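Local coordinates for copper homeostasis operon regulatory protein (Thermus thermophilus, PDB 3AAI), which probably represses transcription by binding the control region of a copper-homeostasis operon, in the manner of metal-sensing CsoR repressors, at residues R18-A23 and G53-V58; G25-I30 and K49-A54; P10-E15 and E60-A65. One frame throughout, in Å; residues are numbered along the deposited sequence.

Contact 1 of 3, residues R18-A23 and G53-V58; sequences RRLLSA and GALDRV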
loop_
_atom_site.group_PDB
_atom_site.type_symbol
_atom_site.label_atom_id
_atom_site.label_comp_id
_atom_site.label_asym_id
_atom_site.label_seq_id
_atom_site.Cartn_x
_atom_site.Cartn_y
_atom_site.Cartn_z
ATOM N N ARG A 18 -11.292 19.225 -10.513
ATOM C CA ARG A 18 -10.320 20.258 -10.227
ATOM C C ARG A 18 -9.063 19.645 -9.631
ATOM O O ARG A 18 -7.951 19.979 -10.035
ATOM C CB ARG A 18 -10.929 21.292 -9.279
ATOM C CG ARG A 18 -12.171 21.955 -9.876
ATOM C CD ARG A 18 -12.606 23.198 -9.117
ATOM N NE ARG A 18 -11.571 24.230 -9.120
ATOM C CZ ARG A 18 -11.773 25.492 -8.756
ATOM N NH1 ARG A 18 -10.771 26.362 -8.785
ATOM N NH2 ARG A 18 -12.979 25.891 -8.375
ATOM N N ARG A 19 -9.234 18.722 -8.692
ATOM C CA ARG A 19 -8.082 18.092 -8.067
ATOM C C ARG A 19 -7.322 17.202 -9.040
ATOM O O ARG A 19 -6.093 17.142 -9.013
ATOM C CB ARG A 19 -8.521 17.281 -6.847
ATOM C CG ARG A 19 -9.422 18.062 -5.901
ATOM C CD ARG A 19 -9.452 17.444 -4.518
ATOM N NE ARG A 19 -8.144 17.552 -3.885
ATOM C CZ ARG A 19 -7.884 17.206 -2.630
ATOM N NH1 ARG A 19 -8.846 16.720 -1.856
ATOM N NH2 ARG A 19 -6.654 17.349 -2.151
ATOM N N LEU A 20 -8.047 16.528 -9.924
ATOM C CA LEU A 20 -7.390 15.646 -10.866
ATOM C C LEU A 20 -6.728 16.405 -12.001
ATOM O O LEU A 20 -5.791 15.907 -12.624
ATOM C CB LEU A 20 -8.388 14.619 -11.402
ATOM C CG LEU A 20 -8.855 13.613 -10.346
ATOM C CD1 LEU A 20 -9.861 12.667 -10.970
ATOM C CD2 LEU A 20 -7.653 12.840 -9.804
ATOM N N LEU A 21 -7.221 17.608 -12.276
ATOM C CA LEU A 21 -6.639 18.433 -13.328
ATOM C C LEU A 21 -5.235 18.852 -12.866
ATOM O O LEU A 21 -4.287 18.822 -13.640
ATOM C CB LEU A 21 -7.511 19.666 -13.589
ATOM C CG LEU A 21 -7.074 20.541 -14.770
ATOM C CD1 LEU A 21 -7.010 19.689 -16.030
ATOM C CD2 LEU A 21 -8.053 21.699 -14.960
ATOM N N SER A 22 -5.105 19.207 -11.592
ATOM C CA SER A 22 -3.804 19.585 -11.051
ATOM C C SER A 22 -2.903 18.357 -11.010
ATOM O O SER A 22 -1.729 18.424 -11.370
ATOM C CB SER A 22 -3.950 20.161 -9.641
ATOM O OG SER A 22 -4.699 21.360 -9.663
ATOM N N ALA A 23 -3.459 17.231 -10.575
ATOM C CA ALA A 23 -2.690 15.994 -10.510
ATOM C C ALA A 23 -2.109 15.708 -11.892
ATOM O O ALA A 23 -0.935 15.358 -12.023
ATOM C CB ALA A 23 -3.585 14.844 -10.056
ATOM N N GLY A 53 -0.230 10.614 -3.836
ATOM C CA GLY A 53 -0.942 11.146 -2.683
ATOM C C GLY A 53 -2.145 11.990 -3.083
ATOM O O GLY A 53 -3.202 11.925 -2.452
ATOM N N ALA A 54 -1.994 12.792 -4.133
ATOM C CA ALA A 54 -3.091 13.628 -4.593
ATOM C C ALA A 54 -4.239 12.750 -5.111
ATOM O O ALA A 54 -5.411 13.063 -4.911
ATOM C CB ALA A 54 -2.601 14.576 -5.689
ATOM N N LEU A 55 -3.893 11.652 -5.774
ATOM C CA LEU A 55 -4.891 10.729 -6.307
ATOM C C LEU A 55 -5.630 10.082 -5.143
ATOM O O LEU A 55 -6.857 9.975 -5.161
ATOM C CB LEU A 55 -4.220 9.658 -7.178
ATOM C CG LEU A 55 -3.496 10.177 -8.427
ATOM C CD1 LEU A 55 -2.818 9.017 -9.138
ATOM C CD2 LEU A 55 -4.480 10.869 -9.362
ATOM N N ASP A 56 -4.876 9.671 -4.128
ATOM C CA ASP A 56 -5.435 9.059 -2.924
ATOM C C ASP A 56 -6.446 9.984 -2.248
ATOM O O ASP A 56 -7.507 9.536 -1.810
ATOM C CB ASP A 56 -4.320 8.740 -1.929
ATOM C CG ASP A 56 -3.695 7.385 -2.168
ATOM O OD1 ASP A 56 -2.576 7.151 -1.662
ATOM O OD2 ASP A 56 -4.325 6.550 -2.851
ATOM N N ARG A 57 -6.114 11.270 -2.151
ATOM C CA ARG A 57 -7.017 12.237 -1.528
ATOM C C ARG A 57 -8.329 12.374 -2.301
ATOM O O ARG A 57 -9.386 12.609 -1.711
ATOM C CB ARG A 57 -6.338 13.606 -1.393
ATOM C CG ARG A 57 -5.233 13.625 -0.339
ATOM C CD ARG A 57 -4.800 15.044 0.005
ATOM N NE ARG A 57 -4.019 15.674 -1.058
ATOM C CZ ARG A 57 -2.765 15.350 -1.360
ATOM N NH1 ARG A 57 -2.137 15.982 -2.344
ATOM N NH2 ARG A 57 -2.136 14.401 -0.677
ATOM N N VAL A 58 -8.264 12.243 -3.621
ATOM C CA VAL A 58 -9.475 12.322 -4.422
ATOM C C VAL A 58 -10.287 11.042 -4.190
ATOM O O VAL A 58 -11.500 11.093 -4.011
ATOM C CB VAL A 58 -9.155 12.466 -5.921
ATOM C CG1 VAL A 58 -10.449 12.384 -6.740
ATOM C CG2 VAL A 58 -8.468 13.811 -6.174
#

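Contact 2 of 3, residues G25-I30 and K49-A54; sequences GHLEGI and KAVEGA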
loop_
_atom_site.group_PDB
_atom_site.type_symbol
_atom_site.label_atom_id
_atom_site.label_comp_id
_atom_site.label_asym_id
_atom_site.label_seq_id
_atom_site.Cartn_x
_atom_site.Cartn_y
_atom_site.Cartn_z
ATOM N N GLY A 25 -1.535 17.881 -14.262
ATOM C CA GLY A 25 -0.504 18.874 -14.531
ATOM C C GLY A 25 0.798 18.460 -13.849
ATOM O O GLY A 25 1.882 18.610 -14.407
ATOM N N HIS A 26 0.686 17.936 -12.631
ATOM C CA HIS A 26 1.849 17.473 -11.869
ATOM C C HIS A 26 2.484 16.295 -12.612
ATOM O O HIS A 26 3.708 16.200 -12.741
ATOM C CB HIS A 26 1.403 17.025 -10.471
ATOM C CG HIS A 26 2.519 16.894 -9.480
ATOM N ND1 HIS A 26 2.296 16.787 -8.124
ATOM C CD2 HIS A 26 3.863 16.850 -9.645
ATOM C CE1 HIS A 26 3.455 16.682 -7.496
ATOM N NE2 HIS A 26 4.421 16.718 -8.396
ATOM N N LEU A 27 1.639 15.404 -13.117
ATOM C CA LEU A 27 2.111 14.232 -13.840
ATOM C C LEU A 27 2.946 14.627 -15.057
ATOM O O LEU A 27 3.964 13.993 -15.352
ATOM C CB LEU A 27 0.916 13.367 -14.266
ATOM C CG LEU A 27 1.182 11.891 -14.572
ATOM C CD1 LEU A 27 2.029 11.279 -13.456
ATOM C CD2 LEU A 27 -0.161 11.146 -14.697
ATOM N N GLU A 28 2.530 15.674 -15.765
ATOM C CA GLU A 28 3.284 16.131 -16.930
ATOM C C GLU A 28 4.649 16.670 -16.511
ATOM O O GLU A 28 5.604 16.648 -17.291
ATOM C CB GLU A 28 2.522 17.224 -17.682
ATOM C CG GLU A 28 1.200 16.769 -18.234
ATOM C CD GLU A 28 0.596 17.778 -19.184
ATOM O OE1 GLU A 28 1.260 18.108 -20.191
ATOM O OE2 GLU A 28 -0.538 18.236 -18.922
ATOM N N GLY A 29 4.731 17.171 -15.283
ATOM C CA GLY A 29 6.001 17.674 -14.789
ATOM C C GLY A 29 6.984 16.526 -14.628
ATOM O O GLY A 29 8.177 16.679 -14.878
ATOM N N ILE A 30 6.487 15.368 -14.207
ATOM C CA ILE A 30 7.358 14.212 -14.027
ATOM C C ILE A 30 7.818 13.748 -15.408
ATOM O O ILE A 30 8.956 13.297 -15.593
ATOM C CB ILE A 30 6.623 13.070 -13.295
ATOM C CG1 ILE A 30 6.118 13.579 -11.938
ATOM C CG2 ILE A 30 7.568 11.878 -13.103
ATOM C CD1 ILE A 30 5.459 12.519 -11.074
ATOM N N LYS A 49 5.388 9.894 -5.680
ATOM C CA LYS A 49 4.679 9.645 -4.438
ATOM C C LYS A 49 3.736 10.795 -4.129
ATOM O O LYS A 49 2.676 10.594 -3.531
ATOM C CB LYS A 49 5.665 9.437 -3.281
ATOM C CG LYS A 49 6.438 8.128 -3.365
ATOM C CD LYS A 49 5.493 6.929 -3.372
ATOM C CE LYS A 49 6.209 5.642 -3.760
ATOM N NZ LYS A 49 7.287 5.278 -2.799
ATOM N N ALA A 50 4.128 12.000 -4.537
ATOM C CA ALA A 50 3.315 13.188 -4.317
ATOM C C ALA A 50 2.053 13.091 -5.179
ATOM O O ALA A 50 0.949 13.365 -4.711
ATOM C CB ALA A 50 4.122 14.461 -4.672
ATOM N N VAL A 51 2.221 12.706 -6.439
ATOM C CA VAL A 51 1.084 12.554 -7.337
ATOM C C VAL A 51 0.186 11.431 -6.823
ATOM O O VAL A 51 -1.042 11.548 -6.848
ATOM C CB VAL A 51 1.540 12.239 -8.779
ATOM C CG1 VAL A 51 0.334 11.901 -9.660
ATOM C CG2 VAL A 51 2.269 13.451 -9.355
ATOM N N GLU A 52 0.798 10.351 -6.346
ATOM C CA GLU A 52 0.026 9.232 -5.816
ATOM C C GLU A 52 -0.801 9.707 -4.629
ATOM O O GLU A 52 -1.938 9.273 -4.442
ATOM C CB GLU A 52 0.951 8.088 -5.379
ATOM C CG GLU A 52 1.802 7.533 -6.509
ATOM C CD GLU A 52 2.590 6.296 -6.115
ATOM O OE1 GLU A 52 3.278 6.324 -5.072
ATOM O OE2 GLU A 52 2.525 5.298 -6.860
ATOM N N GLY A 53 -0.230 10.614 -3.836
ATOM C CA GLY A 53 -0.942 11.146 -2.683
ATOM C C GLY A 53 -2.145 11.990 -3.083
ATOM O O GLY A 53 -3.202 11.925 -2.452
ATOM N N ALA A 54 -1.994 12.792 -4.133
ATOM C CA ALA A 54 -3.091 13.628 -4.593
ATOM C C ALA A 54 -4.239 12.750 -5.111
ATOM O O ALA A 54 -5.411 13.063 -4.911
ATOM C CB ALA A 54 -2.601 14.576 -5.689
#

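Contact 3 of 3, residues P10-E15 and E60-A65; sequences PKVREE and EMVLRA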
loop_
_atom_site.group_PDB
_atom_site.type_symbol
_atom_site.label_atom_id
_atom_site.label_comp_id
_atom_site.label_asym_id
_atom_site.label_seq_id
_atom_site.Cartn_x
_atom_site.Cartn_y
_atom_site.Cartn_z
ATOM N N PRO A 10 -22.850 15.782 -7.640
ATOM C CA PRO A 10 -22.360 16.767 -8.610
ATOM C C PRO A 10 -21.223 17.646 -8.069
ATOM O O PRO A 10 -20.278 17.970 -8.792
ATOM C CB PRO A 10 -23.612 17.576 -8.934
ATOM C CG PRO A 10 -24.696 16.537 -8.847
ATOM C CD PRO A 10 -24.325 15.797 -7.581
ATOM N N LYS A 11 -21.322 18.033 -6.800
ATOM C CA LYS A 11 -20.299 18.868 -6.179
ATOM C C LYS A 11 -19.000 18.085 -5.992
ATOM O O LYS A 11 -17.904 18.657 -6.018
ATOM C CB LYS A 11 -20.798 19.392 -4.837
ATOM N N VAL A 12 -19.126 16.775 -5.800
ATOM C CA VAL A 12 -17.954 15.928 -5.621
ATOM C C VAL A 12 -17.280 15.744 -6.974
ATOM O O VAL A 12 -16.057 15.806 -7.076
ATOM C CB VAL A 12 -18.332 14.545 -5.024
ATOM C CG1 VAL A 12 -17.077 13.690 -4.832
ATOM C CG2 VAL A 12 -19.038 14.736 -3.684
ATOM N N ARG A 13 -18.078 15.527 -8.017
ATOM C CA ARG A 13 -17.517 15.367 -9.355
ATOM C C ARG A 13 -16.701 16.607 -9.702
ATOM O O ARG A 13 -15.598 16.507 -10.246
ATOM C CB ARG A 13 -18.616 15.195 -10.408
ATOM C CG ARG A 13 -19.319 13.852 -10.395
ATOM C CD ARG A 13 -20.234 13.706 -11.608
ATOM N NE ARG A 13 -21.299 14.706 -11.631
ATOM C CZ ARG A 13 -21.430 15.645 -12.563
ATOM N NH1 ARG A 13 -22.435 16.508 -12.497
ATOM N NH2 ARG A 13 -20.560 15.726 -13.561
ATOM N N GLU A 14 -17.258 17.773 -9.380
ATOM C CA GLU A 14 -16.607 19.050 -9.655
ATOM C C GLU A 14 -15.286 19.195 -8.919
ATOM O O GLU A 14 -14.273 19.548 -9.520
ATOM C CB GLU A 14 -17.530 20.215 -9.279
ATOM C CG GLU A 14 -18.791 20.311 -10.125
ATOM C CD GLU A 14 -19.610 21.551 -9.813
ATOM O OE1 GLU A 14 -20.683 21.723 -10.431
ATOM O OE2 GLU A 14 -19.179 22.353 -8.954
ATOM N N GLU A 15 -15.297 18.930 -7.617
ATOM C CA GLU A 15 -14.077 19.036 -6.824
ATOM C C GLU A 15 -13.058 18.009 -7.314
ATOM O O GLU A 15 -11.860 18.296 -7.385
ATOM C CB GLU A 15 -14.388 18.815 -5.338
ATOM C CG GLU A 15 -13.199 18.970 -4.399
ATOM C CD GLU A 15 -12.509 20.319 -4.519
ATOM O OE1 GLU A 15 -13.112 21.252 -5.085
ATOM O OE2 GLU A 15 -11.366 20.449 -4.035
ATOM N N GLU A 60 -10.270 9.293 -1.644
ATOM C CA GLU A 60 -10.766 9.410 -0.280
ATOM C C GLU A 60 -12.057 10.213 -0.247
ATOM O O GLU A 60 -13.026 9.832 0.408
ATOM C CB GLU A 60 -9.723 10.102 0.596
ATOM C CG GLU A 60 -10.039 10.068 2.078
ATOM C CD GLU A 60 -8.986 10.762 2.918
ATOM O OE1 GLU A 60 -7.788 10.617 2.600
ATOM O OE2 GLU A 60 -9.357 11.440 3.899
HETATM N N MSE A 61 -12.055 11.341 -0.949
HETATM C CA MSE A 61 -13.225 12.205 -1.007
HETATM C C MSE A 61 -14.416 11.485 -1.627
HETATM O O MSE A 61 -15.526 11.536 -1.102
HETATM C CB MSE A 61 -12.901 13.450 -1.823
HETATM C CG MSE A 61 -14.119 14.169 -2.368
HETATM SE SE MSE A 61 -13.579 15.679 -3.409
HETATM C CE MSE A 61 -13.636 16.987 -1.991
ATOM N N VAL A 62 -14.177 10.826 -2.755
ATOM C CA VAL A 62 -15.229 10.094 -3.446
ATOM C C VAL A 62 -15.755 8.954 -2.570
ATOM O O VAL A 62 -16.963 8.753 -2.480
ATOM C CB VAL A 62 -14.720 9.546 -4.802
ATOM C CG1 VAL A 62 -15.801 8.699 -5.479
ATOM C CG2 VAL A 62 -14.336 10.715 -5.709
ATOM N N LEU A 63 -14.859 8.222 -1.912
ATOM C CA LEU A 63 -15.292 7.129 -1.043
ATOM C C LEU A 63 -16.191 7.664 0.074
ATOM O O LEU A 63 -17.290 7.152 0.298
ATOM C CB LEU A 63 -14.086 6.415 -0.422
ATOM C CG LEU A 63 -14.418 5.368 0.650
ATOM C CD1 LEU A 63 -15.288 4.270 0.052
ATOM C CD2 LEU A 63 -13.132 4.778 1.212
ATOM N N ARG A 64 -15.715 8.698 0.764
ATOM C CA ARG A 64 -16.451 9.318 1.864
ATOM C C ARG A 64 -17.890 9.673 1.473
ATOM O O ARG A 64 -18.836 9.287 2.160
ATOM C CB ARG A 64 -15.699 10.571 2.342
ATOM C CG ARG A 64 -16.230 11.194 3.625
ATOM C CD ARG A 64 -15.433 12.440 4.002
ATOM N NE ARG A 64 -14.067 12.129 4.419
ATOM C CZ ARG A 64 -13.719 11.808 5.661
ATOM N NH1 ARG A 64 -14.635 11.759 6.622
ATOM N NH2 ARG A 64 -12.456 11.524 5.945
ATOM N N ALA A 65 -18.058 10.401 0.372
ATOM C CA ALA A 65 -19.389 10.787 -0.084
ATOM C C ALA A 65 -20.221 9.536 -0.347
ATOM O O ALA A 65 -21.393 9.459 0.033
ATOM C CB ALA A 65 -19.291 11.634 -1.352
#

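Contact 1 of 3, residues R18-A23 and G53-V58
Helix segments 18-23 and 53-58 run antiparallel at 168°, their axes 9.7 Å apart, with Arg19 facing Val58 and Ala23 facing Ala54 in register. This is the middle of the antiparallel helix pair that each CsoR subunit brings to the dimer's four-helix bundle. Val58 reaches across by its branch CG2, which lies 3.5 Å from Arg19 CB. The same methyl meets Leu20 CD2 at 3.8 Å, so one branch packs on two successive side chains. Leu20 CD2 also lies 3.8 Å from Leu55 CD2, the two leucines crossing at about a right angle. The second subunit packs its Leu31 on Leu20 and its Val51 on Leu55. Toward solvent, Arg19 and Arg57 meet with their guanidinium planes 41° apart; the nitrogens that approach are both donors and the groups carry like charge, so the approach is probably mildly repulsive. An alanine in place of Arg19 would probably leave Arg57 CB and CD without their cover and Val58 CG2 without the neighbouring CD. Arg19 NH2 comes within 3.3 Å of Arg57 NE, near the plane of the Arg57 guanidinium and at its edge.

Contact 2 of 3, residues G25-I30 and K49-A54
His26 lays one face of its imidazole over the CG2 methyl of Val51. The evidence for a CH-pi contact is direct: CG2 stands 3.6 Å from the ring centroid and 16° off the ring normal, with its closest ring atom, His26 CG, at 3.5 Å. His26 CG is anti to the backbone N (chi1 -164°), which brings the root of the ring toward Val51; the two side chains slide past each other in opposite directions. Further out on the ring, CE1 meets Ala50 CB at 3.7 Å.

The backbones carrying these groups belong to the antiparallel helix pair of the CsoR bundle; the axes of the two segments approach to 10.0 Å, with a signed crossing angle of -164°, and His26 and Val51 are the nearest residues by CA. Val51 is the central side chain of the contact. Its CG2 branch also receives Ile30 CD1 at 3.7 Å, one turn on from the histidine, while its other branch, CG1, lies 4.2 Å from Leu27 CD1. The second subunit continues this apolar layer, with its Leu55 packing on Leu27 and its Leu20 on Ile30.

The polar end of His26 is served from outside the two segments, NE2 being hydrogen-bonded to OE1 of Gln47 of the same chain. That bond probably limits rotation of the imidazole and helps keep its face on Val51. Attraction across 25-30 and 49-54 themselves therefore probably rests mainly on dispersion and on one CH-pi contact, the ring offering its pi face to Val51 while NE2 keeps a polar partner in Gln47.

Contact 3 of 3, residues P10-E15 and E60-A65
Val12 is the bump that projects from segment 10-15, and the side chains of Met61, Val62 and Ala65 form the hollow that takes it. Its two methyls divide the work. CG1 lies 3.9 Å from CG of Met61, a selenomethionine in this model, and 4.1 Å from Val62 CG2. CG2 sits against Ala65 CB, also 3.9 Å away, where the small alanine makes a shallow seat. The torsion chi1 of -179° sets CG1 anti to the backbone N and beside the carbonyl carbon, on the side of Met61 and Val62.

The frame for this fit is the end of the antiparallel helix pair of the CsoR fold where helix 10-34 begins; segments 10-15 and 60-65 run at 174° with their axes 10.3 Å apart at closest approach. Val12 and Val62 are nearest by CA, and their side chains cross obliquely. The second subunit reaches Val62 through its Leu45, and Leu8 of the same chain lies against that valine too.

One turn beyond Val12, the aliphatic start of Glu15 comes against Met61. The Met61 chain extends from a CG anti to the backbone N (chi1 159°), which sets that carbon beside Val12 CG1. Its selenium stands 3.8 Å from Glu15 CB; the placement of the terminal methyl against Glu15 is doubtful in the model.

Overall arrangement
All three contacts join helix 10-34 to helix 41-69, and they follow one another along a single antiparallel pair. Contact 2 lies toward one end and is buried, contact 1 lies about 5 Å from the chain centre and is partly buried, and contact 3 is a surface contact on the opposite side of that centre. The centres of contacts 2 and 3 are about 19 Å apart; contacts 1 and 2 share Gly53 and Ala54. The second subunit touches all three, and the third subunit also reaches segment 60-65. Chemistry changes with position: an imidazole face on a valine in contact 2, apolar side chains beside two like-charged arginines in contact 1, and valines, an alanine and a selenomethionine beside the aliphatic part of a glutamate in contact 3.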